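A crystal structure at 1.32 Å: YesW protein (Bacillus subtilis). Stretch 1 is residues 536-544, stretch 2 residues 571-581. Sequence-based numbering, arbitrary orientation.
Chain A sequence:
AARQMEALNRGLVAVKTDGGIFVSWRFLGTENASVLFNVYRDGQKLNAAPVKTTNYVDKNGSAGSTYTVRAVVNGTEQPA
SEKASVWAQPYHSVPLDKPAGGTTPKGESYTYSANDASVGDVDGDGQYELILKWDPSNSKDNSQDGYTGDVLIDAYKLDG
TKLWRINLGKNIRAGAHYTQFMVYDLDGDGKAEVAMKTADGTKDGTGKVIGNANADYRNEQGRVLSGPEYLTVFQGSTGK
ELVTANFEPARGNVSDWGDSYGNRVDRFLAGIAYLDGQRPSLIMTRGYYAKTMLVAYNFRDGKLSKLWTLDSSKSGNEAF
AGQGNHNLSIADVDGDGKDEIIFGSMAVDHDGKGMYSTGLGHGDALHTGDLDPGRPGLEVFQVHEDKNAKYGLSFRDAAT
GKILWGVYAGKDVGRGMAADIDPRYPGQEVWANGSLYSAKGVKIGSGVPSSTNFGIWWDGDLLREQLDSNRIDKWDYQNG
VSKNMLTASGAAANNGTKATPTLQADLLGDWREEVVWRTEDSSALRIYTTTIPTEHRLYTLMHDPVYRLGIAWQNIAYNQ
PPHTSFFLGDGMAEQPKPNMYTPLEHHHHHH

Stretch 1 (536-544) HRLYTLMHD
Stretch 2 (571-581) GMAEQPKPNMY

Two stretches of one chain pack side by side, mostly as loop, and bury 442 Å² between them. CA atoms of Leu 538 and Gln 575 lie 7.8 Å apart, as do those of Tyr 539 and Lys 577. From there both stretches run on the same way, so that His 543 meets Met 580.

Residues 536-540 are extended, with psi between 128° and 152°. A 3-10 segment, 541-543, follows. Its backbone hydrogen bonds are His 543 N to Thr 540 O (2.9 Å) and Asp 544 N to Leu 541 O (3.0 Å). Stretch 2 is also extended: from Met 572 to Pro 578 phi stays between -54° and -75° and psi between 124° and 158°. Strand begins at Met 580.

One direct hydrogen bond joins the stretches. Tyr 539 N donates to Gln 575 OE1 at 2.8 Å and 161°. Gln 575 points toward stretch 1 with chi1 41° (p) and chi2 149°, between wells; this conformation brings its amide oxygen to the backbone. A water O donates to Gln 575 OE1 (2.8 Å) and to Arg 537 O (3.2 Å), bridging the two.

Tyr 539 (chi1 m, chi2 -72°) points toward stretch 2 and is the residue most covered by it. Pro 578 points toward stretch 1; Pro 578 CD sits 3.6 Å from the centroid of the Tyr 539 ring, 11° off the normal, a CH-pi contact over one face. Tyr 539 OH reaches 3.6 Å from Lys 577 CG. The lysine is t, t, t, m; its end leads away, and Lys 577 NZ makes a weak hydrogen bond to Pro 578 O (3.3 Å).

His 543 (chi1 -78°, m; chi2 -18°) and Met 580 (p, t, m) point toward each other's stretch. Together these conformations set the thioether over one ring face. Met 580 CE is 3.7 Å and Met 580 SD 3.8 Å from the centroid of the His 543 ring.

Met 572 (p, t, m) points toward stretch 1, Leu 538 (chi1 m, chi2 93°) sideways. Their ends meet in an apolar contact, Met 572 CE to Leu 538 CD2, 4.0 Å.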

ATOM      1  N   HIS A 536     -19.551   2.644 -14.490  1.00 15.08           N
ATOM      2  CA  HIS A 536     -18.847   3.787 -13.912  1.00 14.56           C
ATOM      3  C   HIS A 536     -17.435   3.947 -14.426  1.00 14.13           C
ATOM      4  O   HIS A 536     -16.679   2.977 -14.540  1.00 13.62           O
ATOM      5  CB  HIS A 536     -18.791   3.674 -12.391  1.00 14.78           C
ATOM      6  CG  HIS A 536     -20.134   3.561 -11.754  1.00 15.17           C
ATOM      7  ND1 HIS A 536     -21.009   4.624 -11.672  1.00 17.29           N
ATOM      8  CD2 HIS A 536     -20.767   2.506 -11.194  1.00 15.41           C
ATOM      9  CE1 HIS A 536     -22.118   4.228 -11.073  1.00 17.14           C
ATOM     10  NE2 HIS A 536     -21.999   2.946 -10.777  1.00 15.90           N
ATOM     11  N   ARG A 537     -17.095   5.198 -14.704  1.00 13.93           N
ATOM     12  CA  ARG A 537     -15.749   5.596 -15.036  1.00 14.19           C
ATOM     13  C   ARG A 537     -15.194   6.464 -13.911  1.00 13.82           C
ATOM     14  O   ARG A 537     -15.831   7.438 -13.500  1.00 13.70           O
ATOM     15  CB  ARG A 537     -15.764   6.397 -16.336  1.00 15.12           C
ATOM     16  CG  ARG A 537     -14.407   6.887 -16.749  1.00 16.42           C
ATOM     17  CD  ARG A 537     -14.456   7.443 -18.155  1.00 15.98           C
ATOM     18  NE  ARG A 537     -14.866   8.844 -18.221  1.00 17.25           N
ATOM     19  CZ  ARG A 537     -14.858   9.548 -19.349  1.00 17.74           C
ATOM     20  NH1 ARG A 537     -14.497   8.968 -20.488  1.00 17.55           N
ATOM     21  NH2 ARG A 537     -15.216  10.828 -19.343  1.00 20.45           N
ATOM     22  N   LEU A 538     -14.013   6.117 -13.415  1.00 12.50           N
ATOM     23  CA  LEU A 538     -13.329   6.971 -12.444  1.00 12.24           C
ATOM     24  C   LEU A 538     -11.876   7.071 -12.832  1.00 12.12           C
ATOM     25  O   LEU A 538     -11.344   6.160 -13.464  1.00 12.38           O
ATOM     26  CB  LEU A 538     -13.452   6.407 -11.023  1.00 12.51           C
ATOM     27  CG  LEU A 538     -14.812   6.547 -10.349  1.00 13.68           C
ATOM     28  CD1 LEU A 538     -15.685   5.329 -10.569  1.00 17.18           C
ATOM     29  CD2 LEU A 538     -14.633   6.803  -8.863  1.00 17.41           C
ATOM     30  N   TYR A 539     -11.232   8.174 -12.473  1.00 11.54           N
ATOM     31  CA  TYR A 539      -9.802   8.322 -12.713  1.00 11.52           C
ATOM     32  C   TYR A 539      -9.042   7.168 -12.089  1.00 11.15           C
ATOM     33  O   TYR A 539      -9.390   6.699 -11.003  1.00 11.73           O
ATOM     34  CB  TYR A 539      -9.286   9.639 -12.141  1.00 12.58           C
ATOM     35  CG  TYR A 539      -9.740  10.831 -12.945  1.00 13.03           C
ATOM     36  CD1 TYR A 539      -9.201  11.076 -14.198  1.00 13.15           C
ATOM     37  CD2 TYR A 539     -10.716  11.702 -12.458  1.00 13.96           C
ATOM     38  CE1 TYR A 539      -9.614  12.157 -14.952  1.00 14.77           C
ATOM     39  CE2 TYR A 539     -11.139  12.792 -13.215  1.00 15.17           C
ATOM     40  CZ  TYR A 539     -10.582  13.009 -14.457  1.00 14.41           C
ATOM     41  OH  TYR A 539     -10.990  14.087 -15.216  1.00 15.87           O
ATOM     42  N   THR A 540      -7.999   6.706 -12.774  1.00 10.66           N
ATOM     43  CA  THR A 540      -7.178   5.644 -12.213  1.00 11.18           C
ATOM     44  C   THR A 540      -6.801   6.005 -10.775  1.00 10.54           C
ATOM     45  O   THR A 540      -6.444   7.147 -10.470  1.00 10.18           O
ATOM     46  CB  THR A 540      -5.937   5.326 -13.077  1.00 11.65           C
ATOM     47  OG1 THR A 540      -5.201   4.268 -12.446  1.00 12.71           O
ATOM     48  CG2 THR A 540      -5.017   6.533 -13.242  1.00 11.52           C
ATOM     49  N   LEU A 541      -6.918   5.030  -9.883  1.00 10.23           N
ATOM     50  CA  LEU A 541      -6.749   5.320  -8.461  1.00 10.34           C
ATOM     51  C   LEU A 541      -5.319   5.727  -8.118  1.00  9.89           C
ATOM     52  O   LEU A 541      -5.087   6.423  -7.133  1.00  9.71           O
ATOM     53  CB  LEU A 541      -7.224   4.139  -7.613  1.00 10.29           C
ATOM     54  CG  LEU A 541      -8.650   3.643  -7.885  1.00 11.05           C
ATOM     55  CD1 LEU A 541      -9.013   2.525  -6.908  1.00 12.37           C
ATOM     56  CD2 LEU A 541      -9.672   4.795  -7.821  1.00 11.76           C
ATOM     57  N   MET A 542      -4.369   5.331  -8.964  1.00  9.82           N
ATOM     58  CA  MET A 542      -2.975   5.699  -8.777  1.00 10.28           C
ATOM     59  C   MET A 542      -2.724   7.180  -9.059  1.00 10.21           C
ATOM     60  O   MET A 542      -1.625   7.679  -8.808  1.00 10.08           O
ATOM     61  CB  MET A 542      -2.073   4.814  -9.639  1.00 10.52           C
ATOM     62  CG  MET A 542      -2.118   3.350  -9.220  1.00 11.15           C
ATOM     63  SD  MET A 542      -1.660   3.008  -7.509  1.00 10.95           S
ATOM     64  CE  MET A 542       0.095   2.670  -7.722  1.00 11.40           C
ATOM     65  N   HIS A 543      -3.733   7.879  -9.590  1.00 10.30           N
ATOM     66  CA  HIS A 543      -3.662   9.334  -9.746  1.00 10.78           C
ATOM     67  C   HIS A 543      -4.412  10.086  -8.640  1.00 11.58           C
ATOM     68  O   HIS A 543      -4.544  11.313  -8.692  1.00 12.47           O
ATOM     69  CB  HIS A 543      -4.180   9.767 -11.118  1.00 10.89           C
ATOM     70  CG  HIS A 543      -3.210   9.565 -12.239  1.00 11.25           C
ATOM     71  ND1 HIS A 543      -1.855   9.377 -12.063  1.00 12.68           N
ATOM     72  CD2 HIS A 543      -3.414   9.588 -13.576  1.00  9.45           C
ATOM     73  CE1 HIS A 543      -1.273   9.260 -13.246  1.00  9.94           C
ATOM     74  NE2 HIS A 543      -2.198   9.401 -14.177  1.00 13.75           N
ATOM     75  N   ASP A 544      -4.910   9.355  -7.644  1.00 11.33           N
ATOM     76  CA  ASP A 544      -5.458   9.995  -6.457  1.00 11.57           C
ATOM     77  C   ASP A 544      -4.346  10.198  -5.430  1.00 12.10           C
ATOM     78  O   ASP A 544      -3.600   9.268  -5.159  1.00 11.67           O
ATOM     79  CB  ASP A 544      -6.567   9.159  -5.832  1.00 11.38           C
ATOM     80  CG  ASP A 544      -7.127   9.812  -4.590  1.00 11.00           C
ATOM     81  OD1 ASP A 544      -7.873  10.804  -4.738  1.00 12.61           O
ATOM     82  OD2 ASP A 544      -6.794   9.370  -3.468  1.00 10.24           O
ATOM     83  N   GLY A 571     -23.931   7.135  -3.897  1.00 14.98           N
ATOM     84  CA  GLY A 571     -24.371   8.513  -3.718  1.00 16.10           C
ATOM     85  C   GLY A 571     -23.267   9.545  -3.810  1.00 16.56           C
ATOM     86  O   GLY A 571     -23.492  10.716  -3.510  1.00 17.44           O
ATOM     87  N   MET A 572     -22.073   9.127  -4.229  1.00 16.42           N
ATOM     88  CA  MET A 572     -20.944  10.052  -4.335  1.00 16.51           C
ATOM     89  C   MET A 572     -21.200  11.167  -5.339  1.00 18.21           C
ATOM     90  O   MET A 572     -21.920  10.987  -6.316  1.00 17.76           O
ATOM     91  CB  MET A 572     -19.658   9.311  -4.718  1.00 16.01           C
ATOM     92  CG  MET A 572     -19.687   8.714  -6.126  1.00 15.34           C
ATOM     93  SD  MET A 572     -18.176   7.832  -6.553  1.00 13.66           S
ATOM     94  CE  MET A 572     -16.993   9.178  -6.645  1.00 13.35           C
ATOM     95  N   ALA A 573     -20.586  12.315  -5.081  1.00 19.89           N
ATOM     96  CA  ALA A 573     -20.546  13.405  -6.047  1.00 21.84           C
ATOM     97  C   ALA A 573     -19.552  13.063  -7.153  1.00 22.96           C
ATOM     98  O   ALA A 573     -18.659  12.228  -6.958  1.00 23.01           O
ATOM     99  CB  ALA A 573     -20.150  14.694  -5.356  1.00 22.15           C
ATOM    100  N   GLU A 574     -19.706  13.700  -8.311  1.00 24.32           N
ATOM    101  CA  GLU A 574     -18.759  13.527  -9.412  1.00 25.92           C
ATOM    102  C   GLU A 574     -17.390  14.077  -9.020  1.00 26.24           C
ATOM    103  O   GLU A 574     -17.267  15.239  -8.625  1.00 26.56           O
ATOM    104  CB  GLU A 574     -19.282  14.171 -10.706  1.00 26.32           C
ATOM    105  CG  GLU A 574     -19.858  15.573 -10.547  1.00 28.94           C
ATOM    106  CD  GLU A 574     -21.061  15.832 -11.443  1.00 32.05           C
ATOM    107  OE1 GLU A 574     -21.424  17.018 -11.606  1.00 33.63           O
ATOM    108  OE2 GLU A 574     -21.651  14.862 -11.972  1.00 34.10           O
ATOM    109  N   GLN A 575     -16.372  13.222  -9.104  1.00 26.83           N
ATOM    110  CA  GLN A 575     -15.013  13.586  -8.703  1.00 27.28           C
ATOM    111  C   GLN A 575     -14.383  14.600  -9.660  1.00 27.48           C
ATOM    112  O   GLN A 575     -14.506  14.468 -10.885  1.00 27.72           O
ATOM    113  CB  GLN A 575     -14.118  12.344  -8.560  1.00 27.33           C
ATOM    114  CG  GLN A 575     -14.330  11.290  -9.648  1.00 26.84           C
ATOM    115  CD  GLN A 575     -13.083  10.483 -10.010  1.00 26.08           C
ATOM    116  OE1 GLN A 575     -13.059   9.833 -11.048  1.00 23.29           O
ATOM    117  NE2 GLN A 575     -12.054  10.521  -9.163  1.00 24.96           N
ATOM    118  N   PRO A 576     -13.720  15.630  -9.101  1.00 28.00           N
ATOM    119  CA  PRO A 576     -12.957  16.561  -9.918  1.00 27.78           C
ATOM    120  C   PRO A 576     -11.689  15.907 -10.463  1.00 27.38           C
ATOM    121  O   PRO A 576     -11.206  14.910  -9.907  1.00 27.51           O
ATOM    122  CB  PRO A 576     -12.590  17.670  -8.929  1.00 27.90           C
ATOM    123  CG  PRO A 576     -12.557  16.995  -7.609  1.00 28.30           C
ATOM    124  CD  PRO A 576     -13.652  15.973  -7.668  1.00 28.16           C
ATOM    125  N   LYS A 577     -11.182  16.468 -11.555  1.00 26.83           N
ATOM    126  CA  LYS A 577      -9.922  16.057 -12.150  1.00 26.20           C
ATOM    127  C   LYS A 577      -8.790  16.248 -11.138  1.00 25.13           C
ATOM    128  O   LYS A 577      -8.731  17.280 -10.463  1.00 25.50           O
ATOM    129  CB  LYS A 577      -9.665  16.887 -13.411  1.00 26.28           C
ATOM    130  CG  LYS A 577      -8.479  16.454 -14.249  1.00 26.65           C
ATOM    131  CD  LYS A 577      -8.215  17.450 -15.372  1.00 27.07           C
ATOM    132  CE  LYS A 577      -6.833  17.266 -15.980  1.00 28.64           C
ATOM    133  NZ  LYS A 577      -5.737  17.357 -14.961  1.00 30.08           N
ATOM    134  N   PRO A 578      -7.904  15.241 -11.004  1.00 24.00           N
ATOM    135  CA  PRO A 578      -6.723  15.384 -10.154  1.00 23.09           C
ATOM    136  C   PRO A 578      -5.898  16.618 -10.529  1.00 21.99           C
ATOM    137  O   PRO A 578      -5.716  16.908 -11.718  1.00 21.62           O
ATOM    138  CB  PRO A 578      -5.924  14.109 -10.446  1.00 23.23           C
ATOM    139  CG  PRO A 578      -6.917  13.132 -10.925  1.00 23.86           C
ATOM    140  CD  PRO A 578      -7.972  13.911 -11.637  1.00 23.71           C
ATOM    141  N   ASN A 579      -5.432  17.344  -9.516  1.00 20.99           N
ATOM    142  CA  ASN A 579      -4.552  18.486  -9.716  1.00 20.21           C
ATOM    143  C   ASN A 579      -3.115  17.984  -9.720  1.00 19.29           C
ATOM    144  O   ASN A 579      -2.473  17.885  -8.674  1.00 18.95           O
ATOM    145  CB  ASN A 579      -4.762  19.550  -8.630  1.00 21.03           C
ATOM    146  CG  ASN A 579      -4.057  20.858  -8.949  1.00 21.56           C
ATOM    147  OD1 ASN A 579      -3.587  21.069 -10.066  1.00 23.60           O
ATOM    148  ND2 ASN A 579      -3.983  21.745  -7.960  1.00 24.26           N
ATOM    149  N   MET A 580      -2.624  17.652 -10.907  1.00 18.10           N
ATOM    150  CA  MET A 580      -1.347  16.955 -11.029  1.00 17.64           C
ATOM    151  C   MET A 580      -0.550  17.379 -12.251  1.00 17.28           C
ATOM    152  O   MET A 580      -1.096  17.932 -13.206  1.00 17.51           O
ATOM    153  CB  MET A 580      -1.577  15.437 -11.070  1.00 17.45           C
ATOM    154  CG  MET A 580      -2.518  14.969 -12.183  1.00 18.00           C
ATOM    155  SD  MET A 580      -2.553  13.182 -12.376  1.00 18.58           S
ATOM    156  CE  MET A 580      -1.099  12.924 -13.384  1.00 19.11           C
ATOM    157  N   TYR A 581       0.749  17.121 -12.203  1.00 16.68           N
ATOM    158  CA  TYR A 581       1.595  17.148 -13.385  1.00 16.26           C
ATOM    159  C   TYR A 581       2.440  15.883 -13.369  1.00 16.78           C
ATOM    160  O   TYR A 581       2.580  15.236 -12.320  1.00 16.64           O
ATOM    161  CB  TYR A 581       2.492  18.396 -13.399  1.00 16.07           C
ATOM    162  CG  TYR A 581       3.551  18.420 -12.318  1.00 15.24           C
ATOM    163  CD1 TYR A 581       4.826  17.903 -12.555  1.00 14.64           C
ATOM    164  CD2 TYR A 581       3.282  18.976 -11.069  1.00 15.22           C
ATOM    165  CE1 TYR A 581       5.801  17.922 -11.570  1.00 15.12           C
ATOM    166  CE2 TYR A 581       4.253  19.001 -10.075  1.00 15.03           C
ATOM    167  CZ  TYR A 581       5.509  18.478 -10.336  1.00 15.53           C
ATOM    168  OH  TYR A 581       6.473  18.503  -9.364  1.00 15.85           O
TER
HETATM  169  O   HOH W   1     -15.125  10.431 -12.798  1.00 28.00           O